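Local structure of uncharacterized protein (Starkeya novella, 5I20) at residues 76-81 and 161-166; 179-184 and 224-229. The protein exports amino acids of many kinds, among them L-threonine, L-methionine, L-lysine and L-glutamate, across the bacterial inner membrane. All coordinates share one frame; numbering follows the deposited sequence.

Contact 1 of 2, residues 76-81 and 161-166; sequences FGYHFF and VIWSVY. With OLC ((2R)-2,3-dihydroxypropyl (9Z)-octadec-9-enoate), chain G.
Tyr-78 and Trp-163 carry the aromatic part of this helix-helix contact, their side chains running alongside each other in the same direction. CE3 of Trp-163 sits over one face of the tyrosine ring, displaced toward its rim, and comes within 3.5 Å of Tyr-78 CE1. The tyrosine ring and the six-membered ring of the indole are inclined at 50°, an oblique pairing. Set between the backbone N and the carbonyl carbon (chi1 87°), Tyr-78 CG lies 4.0 Å from Trp-163 CB.

Aliphatic packing is the work of Ile-162, whose two branches diverge. CG2, anti to its own backbone N, rests 3.7 Å from the backbone N of Tyr-78, whereas CD1 reaches Phe-81 at CD2, 3.6 Å away, the two side chains crossing at about a right angle. Gly-77 also lies against this isoleucine, its C atom facing Ile-162 CD1.

Both segments belong to transmembrane helices; their axes approach to 8.4 Å and their directions differ by 164°, nearly antiparallel. One lies in each of the two EamA-like regions of this DMT-superfamily transporter, whose basket-shaped fold of inverted repeats surrounds a central substrate-binding cavity. No hydrogen bond links the segments.

Lipid contacts complete the aromatic end. The monoolein chain lays C10 over one face of the Trp-163 indole, 3.7 Å from CE2, and its C11 approaches Tyr-78 CE2 to 3.4 Å. His-79 meets the same chain through NE2, 3.3 Å from C4, while its ND1 is hydrogen-bonded to Leu-75 O. Trp-163 also stacks on Trp-228 and meets Trp-101 edge-to-face.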
loop_
_atom_site.group_PDB
_atom_site.type_symbol
_atom_site.label_atom_id
_atom_site.label_comp_id
_atom_site.label_asym_id
_atom_site.label_seq_id
_atom_site.Cartn_x
_atom_site.Cartn_y
_atom_site.Cartn_z
ATOM N N PHE A 76 -10.818 4.551 1.246
ATOM C CA PHE A 76 -11.314 4.708 2.611
ATOM C C PHE A 76 -11.554 3.358 3.271
ATOM O O PHE A 76 -11.293 3.189 4.462
ATOM C CB PHE A 76 -12.599 5.535 2.650
ATOM C CG PHE A 76 -13.167 5.694 4.034
ATOM C CD1 PHE A 76 -12.642 6.632 4.912
ATOM C CD2 PHE A 76 -14.218 4.897 4.464
ATOM C CE1 PHE A 76 -13.159 6.777 6.193
ATOM C CE2 PHE A 76 -14.740 5.035 5.742
ATOM C CZ PHE A 76 -14.210 5.977 6.607
ATOM N N GLY A 77 -12.055 2.406 2.491
ATOM C CA GLY A 77 -12.343 1.072 2.985
ATOM C C GLY A 77 -11.177 0.389 3.678
ATOM O O GLY A 77 -11.288 -0.012 4.833
ATOM N N TYR A 78 -10.052 0.258 2.983
ATOM C CA TYR A 78 -8.928 -0.487 3.537
ATOM C C TYR A 78 -8.278 0.285 4.684
ATOM O O TYR A 78 -7.689 -0.312 5.583
ATOM C CB TYR A 78 -7.903 -0.824 2.441
ATOM C CG TYR A 78 -6.862 0.239 2.176
ATOM C CD1 TYR A 78 -7.107 1.269 1.277
ATOM C CD2 TYR A 78 -5.625 0.198 2.805
ATOM C CE1 TYR A 78 -6.156 2.235 1.026
ATOM C CE2 TYR A 78 -4.671 1.161 2.564
ATOM C CZ TYR A 78 -4.938 2.175 1.671
ATOM O OH TYR A 78 -3.988 3.137 1.426
ATOM N N HIS A 79 -8.407 1.609 4.659
ATOM C CA HIS A 79 -7.947 2.454 5.761
ATOM C C HIS A 79 -8.739 2.217 7.046
ATOM O O HIS A 79 -8.162 2.056 8.120
ATOM C CB HIS A 79 -8.044 3.930 5.377
ATOM C CG HIS A 79 -6.757 4.517 4.894
ATOM N ND1 HIS A 79 -6.388 4.511 3.566
ATOM C CD2 HIS A 79 -5.752 5.132 5.562
ATOM C CE1 HIS A 79 -5.210 5.095 3.437
ATOM N NE2 HIS A 79 -4.804 5.483 4.632
ATOM N N PHE A 80 -10.062 2.207 6.926
ATOM C CA PHE A 80 -10.952 2.049 8.074
ATOM C C PHE A 80 -10.764 0.703 8.766
ATOM O O PHE A 80 -10.754 0.625 9.994
ATOM C CB PHE A 80 -12.409 2.210 7.634
ATOM C CG PHE A 80 -13.411 1.968 8.730
ATOM C CD1 PHE A 80 -13.739 2.978 9.618
ATOM C CD2 PHE A 80 -14.035 0.737 8.864
ATOM C CE1 PHE A 80 -14.664 2.764 10.625
ATOM C CE2 PHE A 80 -14.959 0.516 9.868
ATOM C CZ PHE A 80 -15.275 1.531 10.750
ATOM N N PHE A 81 -10.622 -0.354 7.973
ATOM C CA PHE A 81 -10.510 -1.702 8.523
ATOM C C PHE A 81 -9.122 -1.969 9.091
ATOM O O PHE A 81 -8.967 -2.761 10.019
ATOM C CB PHE A 81 -10.859 -2.745 7.459
ATOM C CG PHE A 81 -12.336 -2.940 7.271
ATOM C CD1 PHE A 81 -13.058 -3.741 8.140
ATOM C CD2 PHE A 81 -13.005 -2.314 6.233
ATOM C CE1 PHE A 81 -14.417 -3.918 7.973
ATOM C CE2 PHE A 81 -14.364 -2.488 6.061
ATOM C CZ PHE A 81 -15.070 -3.291 6.930
ATOM N N VAL A 161 -7.987 -7.507 1.432
ATOM C CA VAL A 161 -8.866 -7.837 0.313
ATOM C C VAL A 161 -9.374 -6.586 -0.401
ATOM O O VAL A 161 -9.381 -6.524 -1.631
ATOM C CB VAL A 161 -10.076 -8.673 0.780
ATOM C CG1 VAL A 161 -11.061 -8.879 -0.363
ATOM C CG2 VAL A 161 -9.615 -10.004 1.336
ATOM N N ILE A 162 -9.796 -5.593 0.375
ATOM C CA ILE A 162 -10.330 -4.357 -0.187
ATOM C C ILE A 162 -9.274 -3.630 -1.022
ATOM O O ILE A 162 -9.549 -3.181 -2.137
ATOM C CB ILE A 162 -10.862 -3.426 0.920
ATOM C CG1 ILE A 162 -12.110 -4.039 1.558
ATOM C CG2 ILE A 162 -11.191 -2.050 0.365
ATOM C CD1 ILE A 162 -12.629 -3.276 2.760
ATOM N N TRP A 163 -8.060 -3.535 -0.491
ATOM C CA TRP A 163 -6.964 -2.901 -1.217
ATOM C C TRP A 163 -6.566 -3.707 -2.454
ATOM O O TRP A 163 -6.271 -3.137 -3.505
ATOM C CB TRP A 163 -5.751 -2.713 -0.303
ATOM C CG TRP A 163 -4.534 -2.241 -1.037
ATOM C CD1 TRP A 163 -3.425 -2.975 -1.344
ATOM C CD2 TRP A 163 -4.310 -0.933 -1.577
ATOM N NE1 TRP A 163 -2.521 -2.202 -2.031
ATOM C CE2 TRP A 163 -3.040 -0.944 -2.188
ATOM C CE3 TRP A 163 -5.058 0.248 -1.598
ATOM C CZ2 TRP A 163 -2.503 0.180 -2.815
ATOM C CZ3 TRP A 163 -4.523 1.363 -2.218
ATOM C CH2 TRP A 163 -3.257 1.322 -2.818
ATOM N N SER A 164 -6.556 -5.031 -2.324
ATOM C CA SER A 164 -6.234 -5.907 -3.450
ATOM C C SER A 164 -7.270 -5.809 -4.561
ATOM O O SER A 164 -6.926 -5.809 -5.745
ATOM C CB SER A 164 -6.125 -7.362 -2.991
ATOM O OG SER A 164 -5.044 -7.532 -2.097
ATOM N N VAL A 165 -8.542 -5.753 -4.181
ATOM C CA VAL A 165 -9.603 -5.662 -5.171
ATOM C C VAL A 165 -9.568 -4.282 -5.813
ATOM O O VAL A 165 -9.646 -4.166 -7.031
ATOM C CB VAL A 165 -10.989 -5.949 -4.556
ATOM C CG1 VAL A 165 -12.104 -5.530 -5.506
ATOM C CG2 VAL A 165 -11.107 -7.426 -4.214
ATOM N N TYR A 166 -9.415 -3.245 -4.995
ATOM C CA TYR A 166 -9.258 -1.887 -5.505
ATOM C C TYR A 166 -8.142 -1.792 -6.545
ATOM O O TYR A 166 -8.307 -1.162 -7.589
ATOM C CB TYR A 166 -8.972 -0.908 -4.363
ATOM C CG TYR A 166 -8.507 0.443 -4.850
ATOM C CD1 TYR A 166 -9.415 1.383 -5.325
ATOM C CD2 TYR A 166 -7.160 0.778 -4.848
ATOM C CE1 TYR A 166 -8.995 2.619 -5.781
ATOM C CE2 TYR A 166 -6.729 2.009 -5.300
ATOM C CZ TYR A 166 -7.651 2.925 -5.767
ATOM O OH TYR A 166 -7.221 4.151 -6.215
HETATM C C10 OLC G . -0.778 -0.373 0.660
HETATM C C9 OLC G . -0.372 1.025 0.347
HETATM C C11 OLC G . -1.913 -0.607 1.594
HETATM C C8 OLC G . -1.081 2.169 0.984
HETATM C C16 OLC G . 0.329 -2.175 5.846
HETATM C C12 OLC G . -1.719 -1.900 2.310
HETATM C C7 OLC G . -0.276 2.720 2.112
HETATM C C15 OLC G . -1.133 -1.902 5.716
HETATM C C13 OLC G . -2.406 -1.841 3.633
HETATM C C6 OLC G . -0.984 3.891 2.707
HETATM C C14 OLC G . -1.704 -2.723 4.608
HETATM C C5 OLC G . -1.247 3.637 4.153
HETATM C C4 OLC G . -1.573 4.920 4.844
HETATM C C3 OLC G . -1.637 4.695 6.318
HETATM C C2 OLC G . -1.757 6.007 7.017
#

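Contact 2 of 2, residues 179-184 and 224-229; sequences EVVAGF and AFYTWD
Phe-225 meets Val-181 through its CB, which lies 3.8 Å from Val-181 CG1; the phenyl ring leads away from the segment 179-184 toward Phe-40 and Tyr-78. Tyr-226 follows with the most extensive contact of the segment 224-229. With CG anti to the carbonyl carbon (chi1 -55°), its side chain sets out beside the backbone N, and the ring and hydroxyl reach Val-181 and Ala-182. Val-181 CG1 stands over one ring face in a CH-pi contact, 4.1 Å from the centroid and 20° off the ring normal. Beyond the ring, Tyr-226 OH touches Ala-182 CB at 3.3 Å, but its hydrogen bond goes to Gly-43 O. A leucine in place of Tyr-226 would probably leave Gly-43 O without this hydroxyl partner and Val-181 without its aromatic face. One turn on, Asp-229 passes alongside Val-181 with its chain running the other way, its CG 3.9 Å from Val-181 CG2, and forms a salt bridge through OD2 with Lys-233. In this buried junction within the second EamA-like region, association of the two segments therefore rests on the fit of apolar surfaces and the tyrosine face, while pairing with Gly-43 and Lys-233 offsets the cost of burying the polar ends.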
loop_
_atom_site.group_PDB
_atom_site.type_symbol
_atom_site.label_atom_id
_atom_site.label_comp_id
_atom_site.label_asym_id
_atom_site.label_seq_id
_atom_site.Cartn_x
_atom_site.Cartn_y
_atom_site.Cartn_z
ATOM N N GLU A 179 -5.681 11.613 -12.553
ATOM C CA GLU A 179 -5.958 12.759 -11.688
ATOM C C GLU A 179 -7.255 12.604 -10.892
ATOM O O GLU A 179 -7.494 13.345 -9.940
ATOM C CB GLU A 179 -6.007 14.051 -12.512
ATOM C CG GLU A 179 -6.158 13.846 -14.014
ATOM C CD GLU A 179 -4.834 13.569 -14.707
ATOM O OE1 GLU A 179 -3.813 14.173 -14.314
ATOM O OE2 GLU A 179 -4.815 12.740 -15.642
ATOM N N VAL A 180 -8.084 11.641 -11.285
ATOM C CA VAL A 180 -9.341 11.376 -10.592
ATOM C C VAL A 180 -9.077 10.866 -9.167
ATOM O O VAL A 180 -9.884 11.088 -8.262
ATOM C CB VAL A 180 -10.208 10.369 -11.385
ATOM C CG1 VAL A 180 -11.465 9.991 -10.612
ATOM C CG2 VAL A 180 -10.580 10.961 -12.739
ATOM N N VAL A 181 -7.928 10.217 -8.975
ATOM C CA VAL A 181 -7.495 9.733 -7.660
ATOM C C VAL A 181 -7.482 10.858 -6.621
ATOM O O VAL A 181 -7.740 10.628 -5.437
ATOM C CB VAL A 181 -6.092 9.077 -7.747
ATOM C CG1 VAL A 181 -5.509 8.822 -6.361
ATOM C CG2 VAL A 181 -6.165 7.777 -8.540
ATOM N N ALA A 182 -7.197 12.078 -7.071
ATOM C CA ALA A 182 -7.278 13.254 -6.211
ATOM C C ALA A 182 -8.670 13.380 -5.600
ATOM O O ALA A 182 -8.816 13.742 -4.433
ATOM C CB ALA A 182 -6.921 14.511 -6.993
ATOM N N GLY A 183 -9.687 13.071 -6.396
ATOM C CA GLY A 183 -11.056 13.077 -5.919
ATOM C C GLY A 183 -11.280 11.995 -4.882
ATOM O O GLY A 183 -12.028 12.186 -3.923
ATOM N N PHE A 184 -10.628 10.853 -5.081
ATOM C CA PHE A 184 -10.694 9.750 -4.130
ATOM C C PHE A 184 -10.056 10.147 -2.807
ATOM O O PHE A 184 -10.585 9.851 -1.735
ATOM C CB PHE A 184 -9.990 8.506 -4.681
ATOM C CG PHE A 184 -10.588 7.967 -5.950
ATOM C CD1 PHE A 184 -11.886 8.284 -6.321
ATOM C CD2 PHE A 184 -9.847 7.129 -6.769
ATOM C CE1 PHE A 184 -12.429 7.781 -7.489
ATOM C CE2 PHE A 184 -10.382 6.623 -7.937
ATOM C CZ PHE A 184 -11.675 6.948 -8.298
ATOM N N ALA A 224 2.295 8.437 -4.625
ATOM C CA ALA A 224 2.217 6.982 -4.616
ATOM C C ALA A 224 0.897 6.439 -5.164
ATOM O O ALA A 224 0.892 5.457 -5.895
ATOM C CB ALA A 224 2.451 6.458 -3.216
ATOM N N PHE A 225 -0.219 7.068 -4.823
ATOM C CA PHE A 225 -1.507 6.563 -5.291
ATOM C C PHE A 225 -1.706 6.823 -6.779
ATOM O O PHE A 225 -2.370 6.048 -7.467
ATOM C CB PHE A 225 -2.655 7.169 -4.480
ATOM C CG PHE A 225 -2.763 6.606 -3.094
ATOM C CD1 PHE A 225 -3.212 5.311 -2.891
ATOM C CD2 PHE A 225 -2.401 7.363 -1.993
ATOM C CE1 PHE A 225 -3.303 4.784 -1.616
ATOM C CE2 PHE A 225 -2.493 6.844 -0.716
ATOM C CZ PHE A 225 -2.943 5.552 -0.527
ATOM N N TYR A 226 -1.120 7.902 -7.281
ATOM C CA TYR A 226 -1.228 8.213 -8.702
ATOM C C TYR A 226 -0.298 7.326 -9.521
ATOM O O TYR A 226 -0.667 6.858 -10.597
ATOM C CB TYR A 226 -0.921 9.688 -8.957
ATOM C CG TYR A 226 -1.778 10.619 -8.131
ATOM C CD1 TYR A 226 -3.008 11.067 -8.600
ATOM C CD2 TYR A 226 -1.363 11.038 -6.874
ATOM C CE1 TYR A 226 -3.793 11.913 -7.842
ATOM C CE2 TYR A 226 -2.143 11.882 -6.111
ATOM C CZ TYR A 226 -3.357 12.315 -6.598
ATOM O OH TYR A 226 -4.131 13.156 -5.836
ATOM N N THR A 227 0.903 7.088 -9.007
ATOM C CA THR A 227 1.877 6.263 -9.711
ATOM C C THR A 227 1.487 4.784 -9.617
ATOM O O THR A 227 1.869 3.977 -10.461
ATOM C CB THR A 227 3.305 6.487 -9.157
ATOM O OG1 THR A 227 4.254 5.757 -9.936
ATOM C CG2 THR A 227 3.409 6.029 -7.736
ATOM N N TRP A 228 0.711 4.442 -8.593
ATOM C CA TRP A 228 0.177 3.093 -8.437
ATOM C C TRP A 228 -0.994 2.896 -9.394
ATOM O O TRP A 228 -1.167 1.826 -9.980
ATOM C CB TRP A 228 -0.255 2.858 -6.987
ATOM C CG TRP A 228 -0.762 1.481 -6.680
ATOM C CD1 TRP A 228 -2.053 1.125 -6.416
ATOM C CD2 TRP A 228 0.014 0.279 -6.579
ATOM N NE1 TRP A 228 -2.131 -0.222 -6.165
ATOM C CE2 TRP A 228 -0.878 -0.765 -6.258
ATOM C CE3 TRP A 228 1.371 -0.017 -6.734
ATOM C CZ2 TRP A 228 -0.455 -2.081 -6.089
ATOM C CZ3 TRP A 228 1.788 -1.325 -6.565
ATOM C CH2 TRP A 228 0.878 -2.340 -6.248
ATOM N N ASP A 229 -1.788 3.950 -9.554
ATOM C CA ASP A 229 -2.906 3.939 -10.489
ATOM C C ASP A 229 -2.412 3.692 -11.913
ATOM O O ASP A 229 -3.022 2.930 -12.666
ATOM C CB ASP A 229 -3.683 5.255 -10.411
ATOM C CG ASP A 229 -4.986 5.210 -11.181
ATOM O OD1 ASP A 229 -5.928 4.531 -10.723
ATOM O OD2 ASP A 229 -5.075 5.866 -12.240
#

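Overall arrangement
The two contacts lie in series along the chain: contact 1 joins helix 65-88 to helix 150-169, and contact 2 then joins helix 181-199, which follows helix 150-169, to helix 224-234. Contact 1 bridges the two EamA-like regions, while contact 2 stays within the second. Their centres are 15 Å apart, yet the side chains meet directly. Tyr-78 OH packs 3.3 Å from Phe-225 CZ, Trp-163 CZ2 lies 3.4 Å from Trp-228 NE1, and Tyr-166 OH touches Phe-184 CD2 at 4.0 Å. Mostly aromatic packing, with bound monoolein close by, thus connects helices of both regions, and the two contacts are probably coupled parts of the helix bundle around the central cavity.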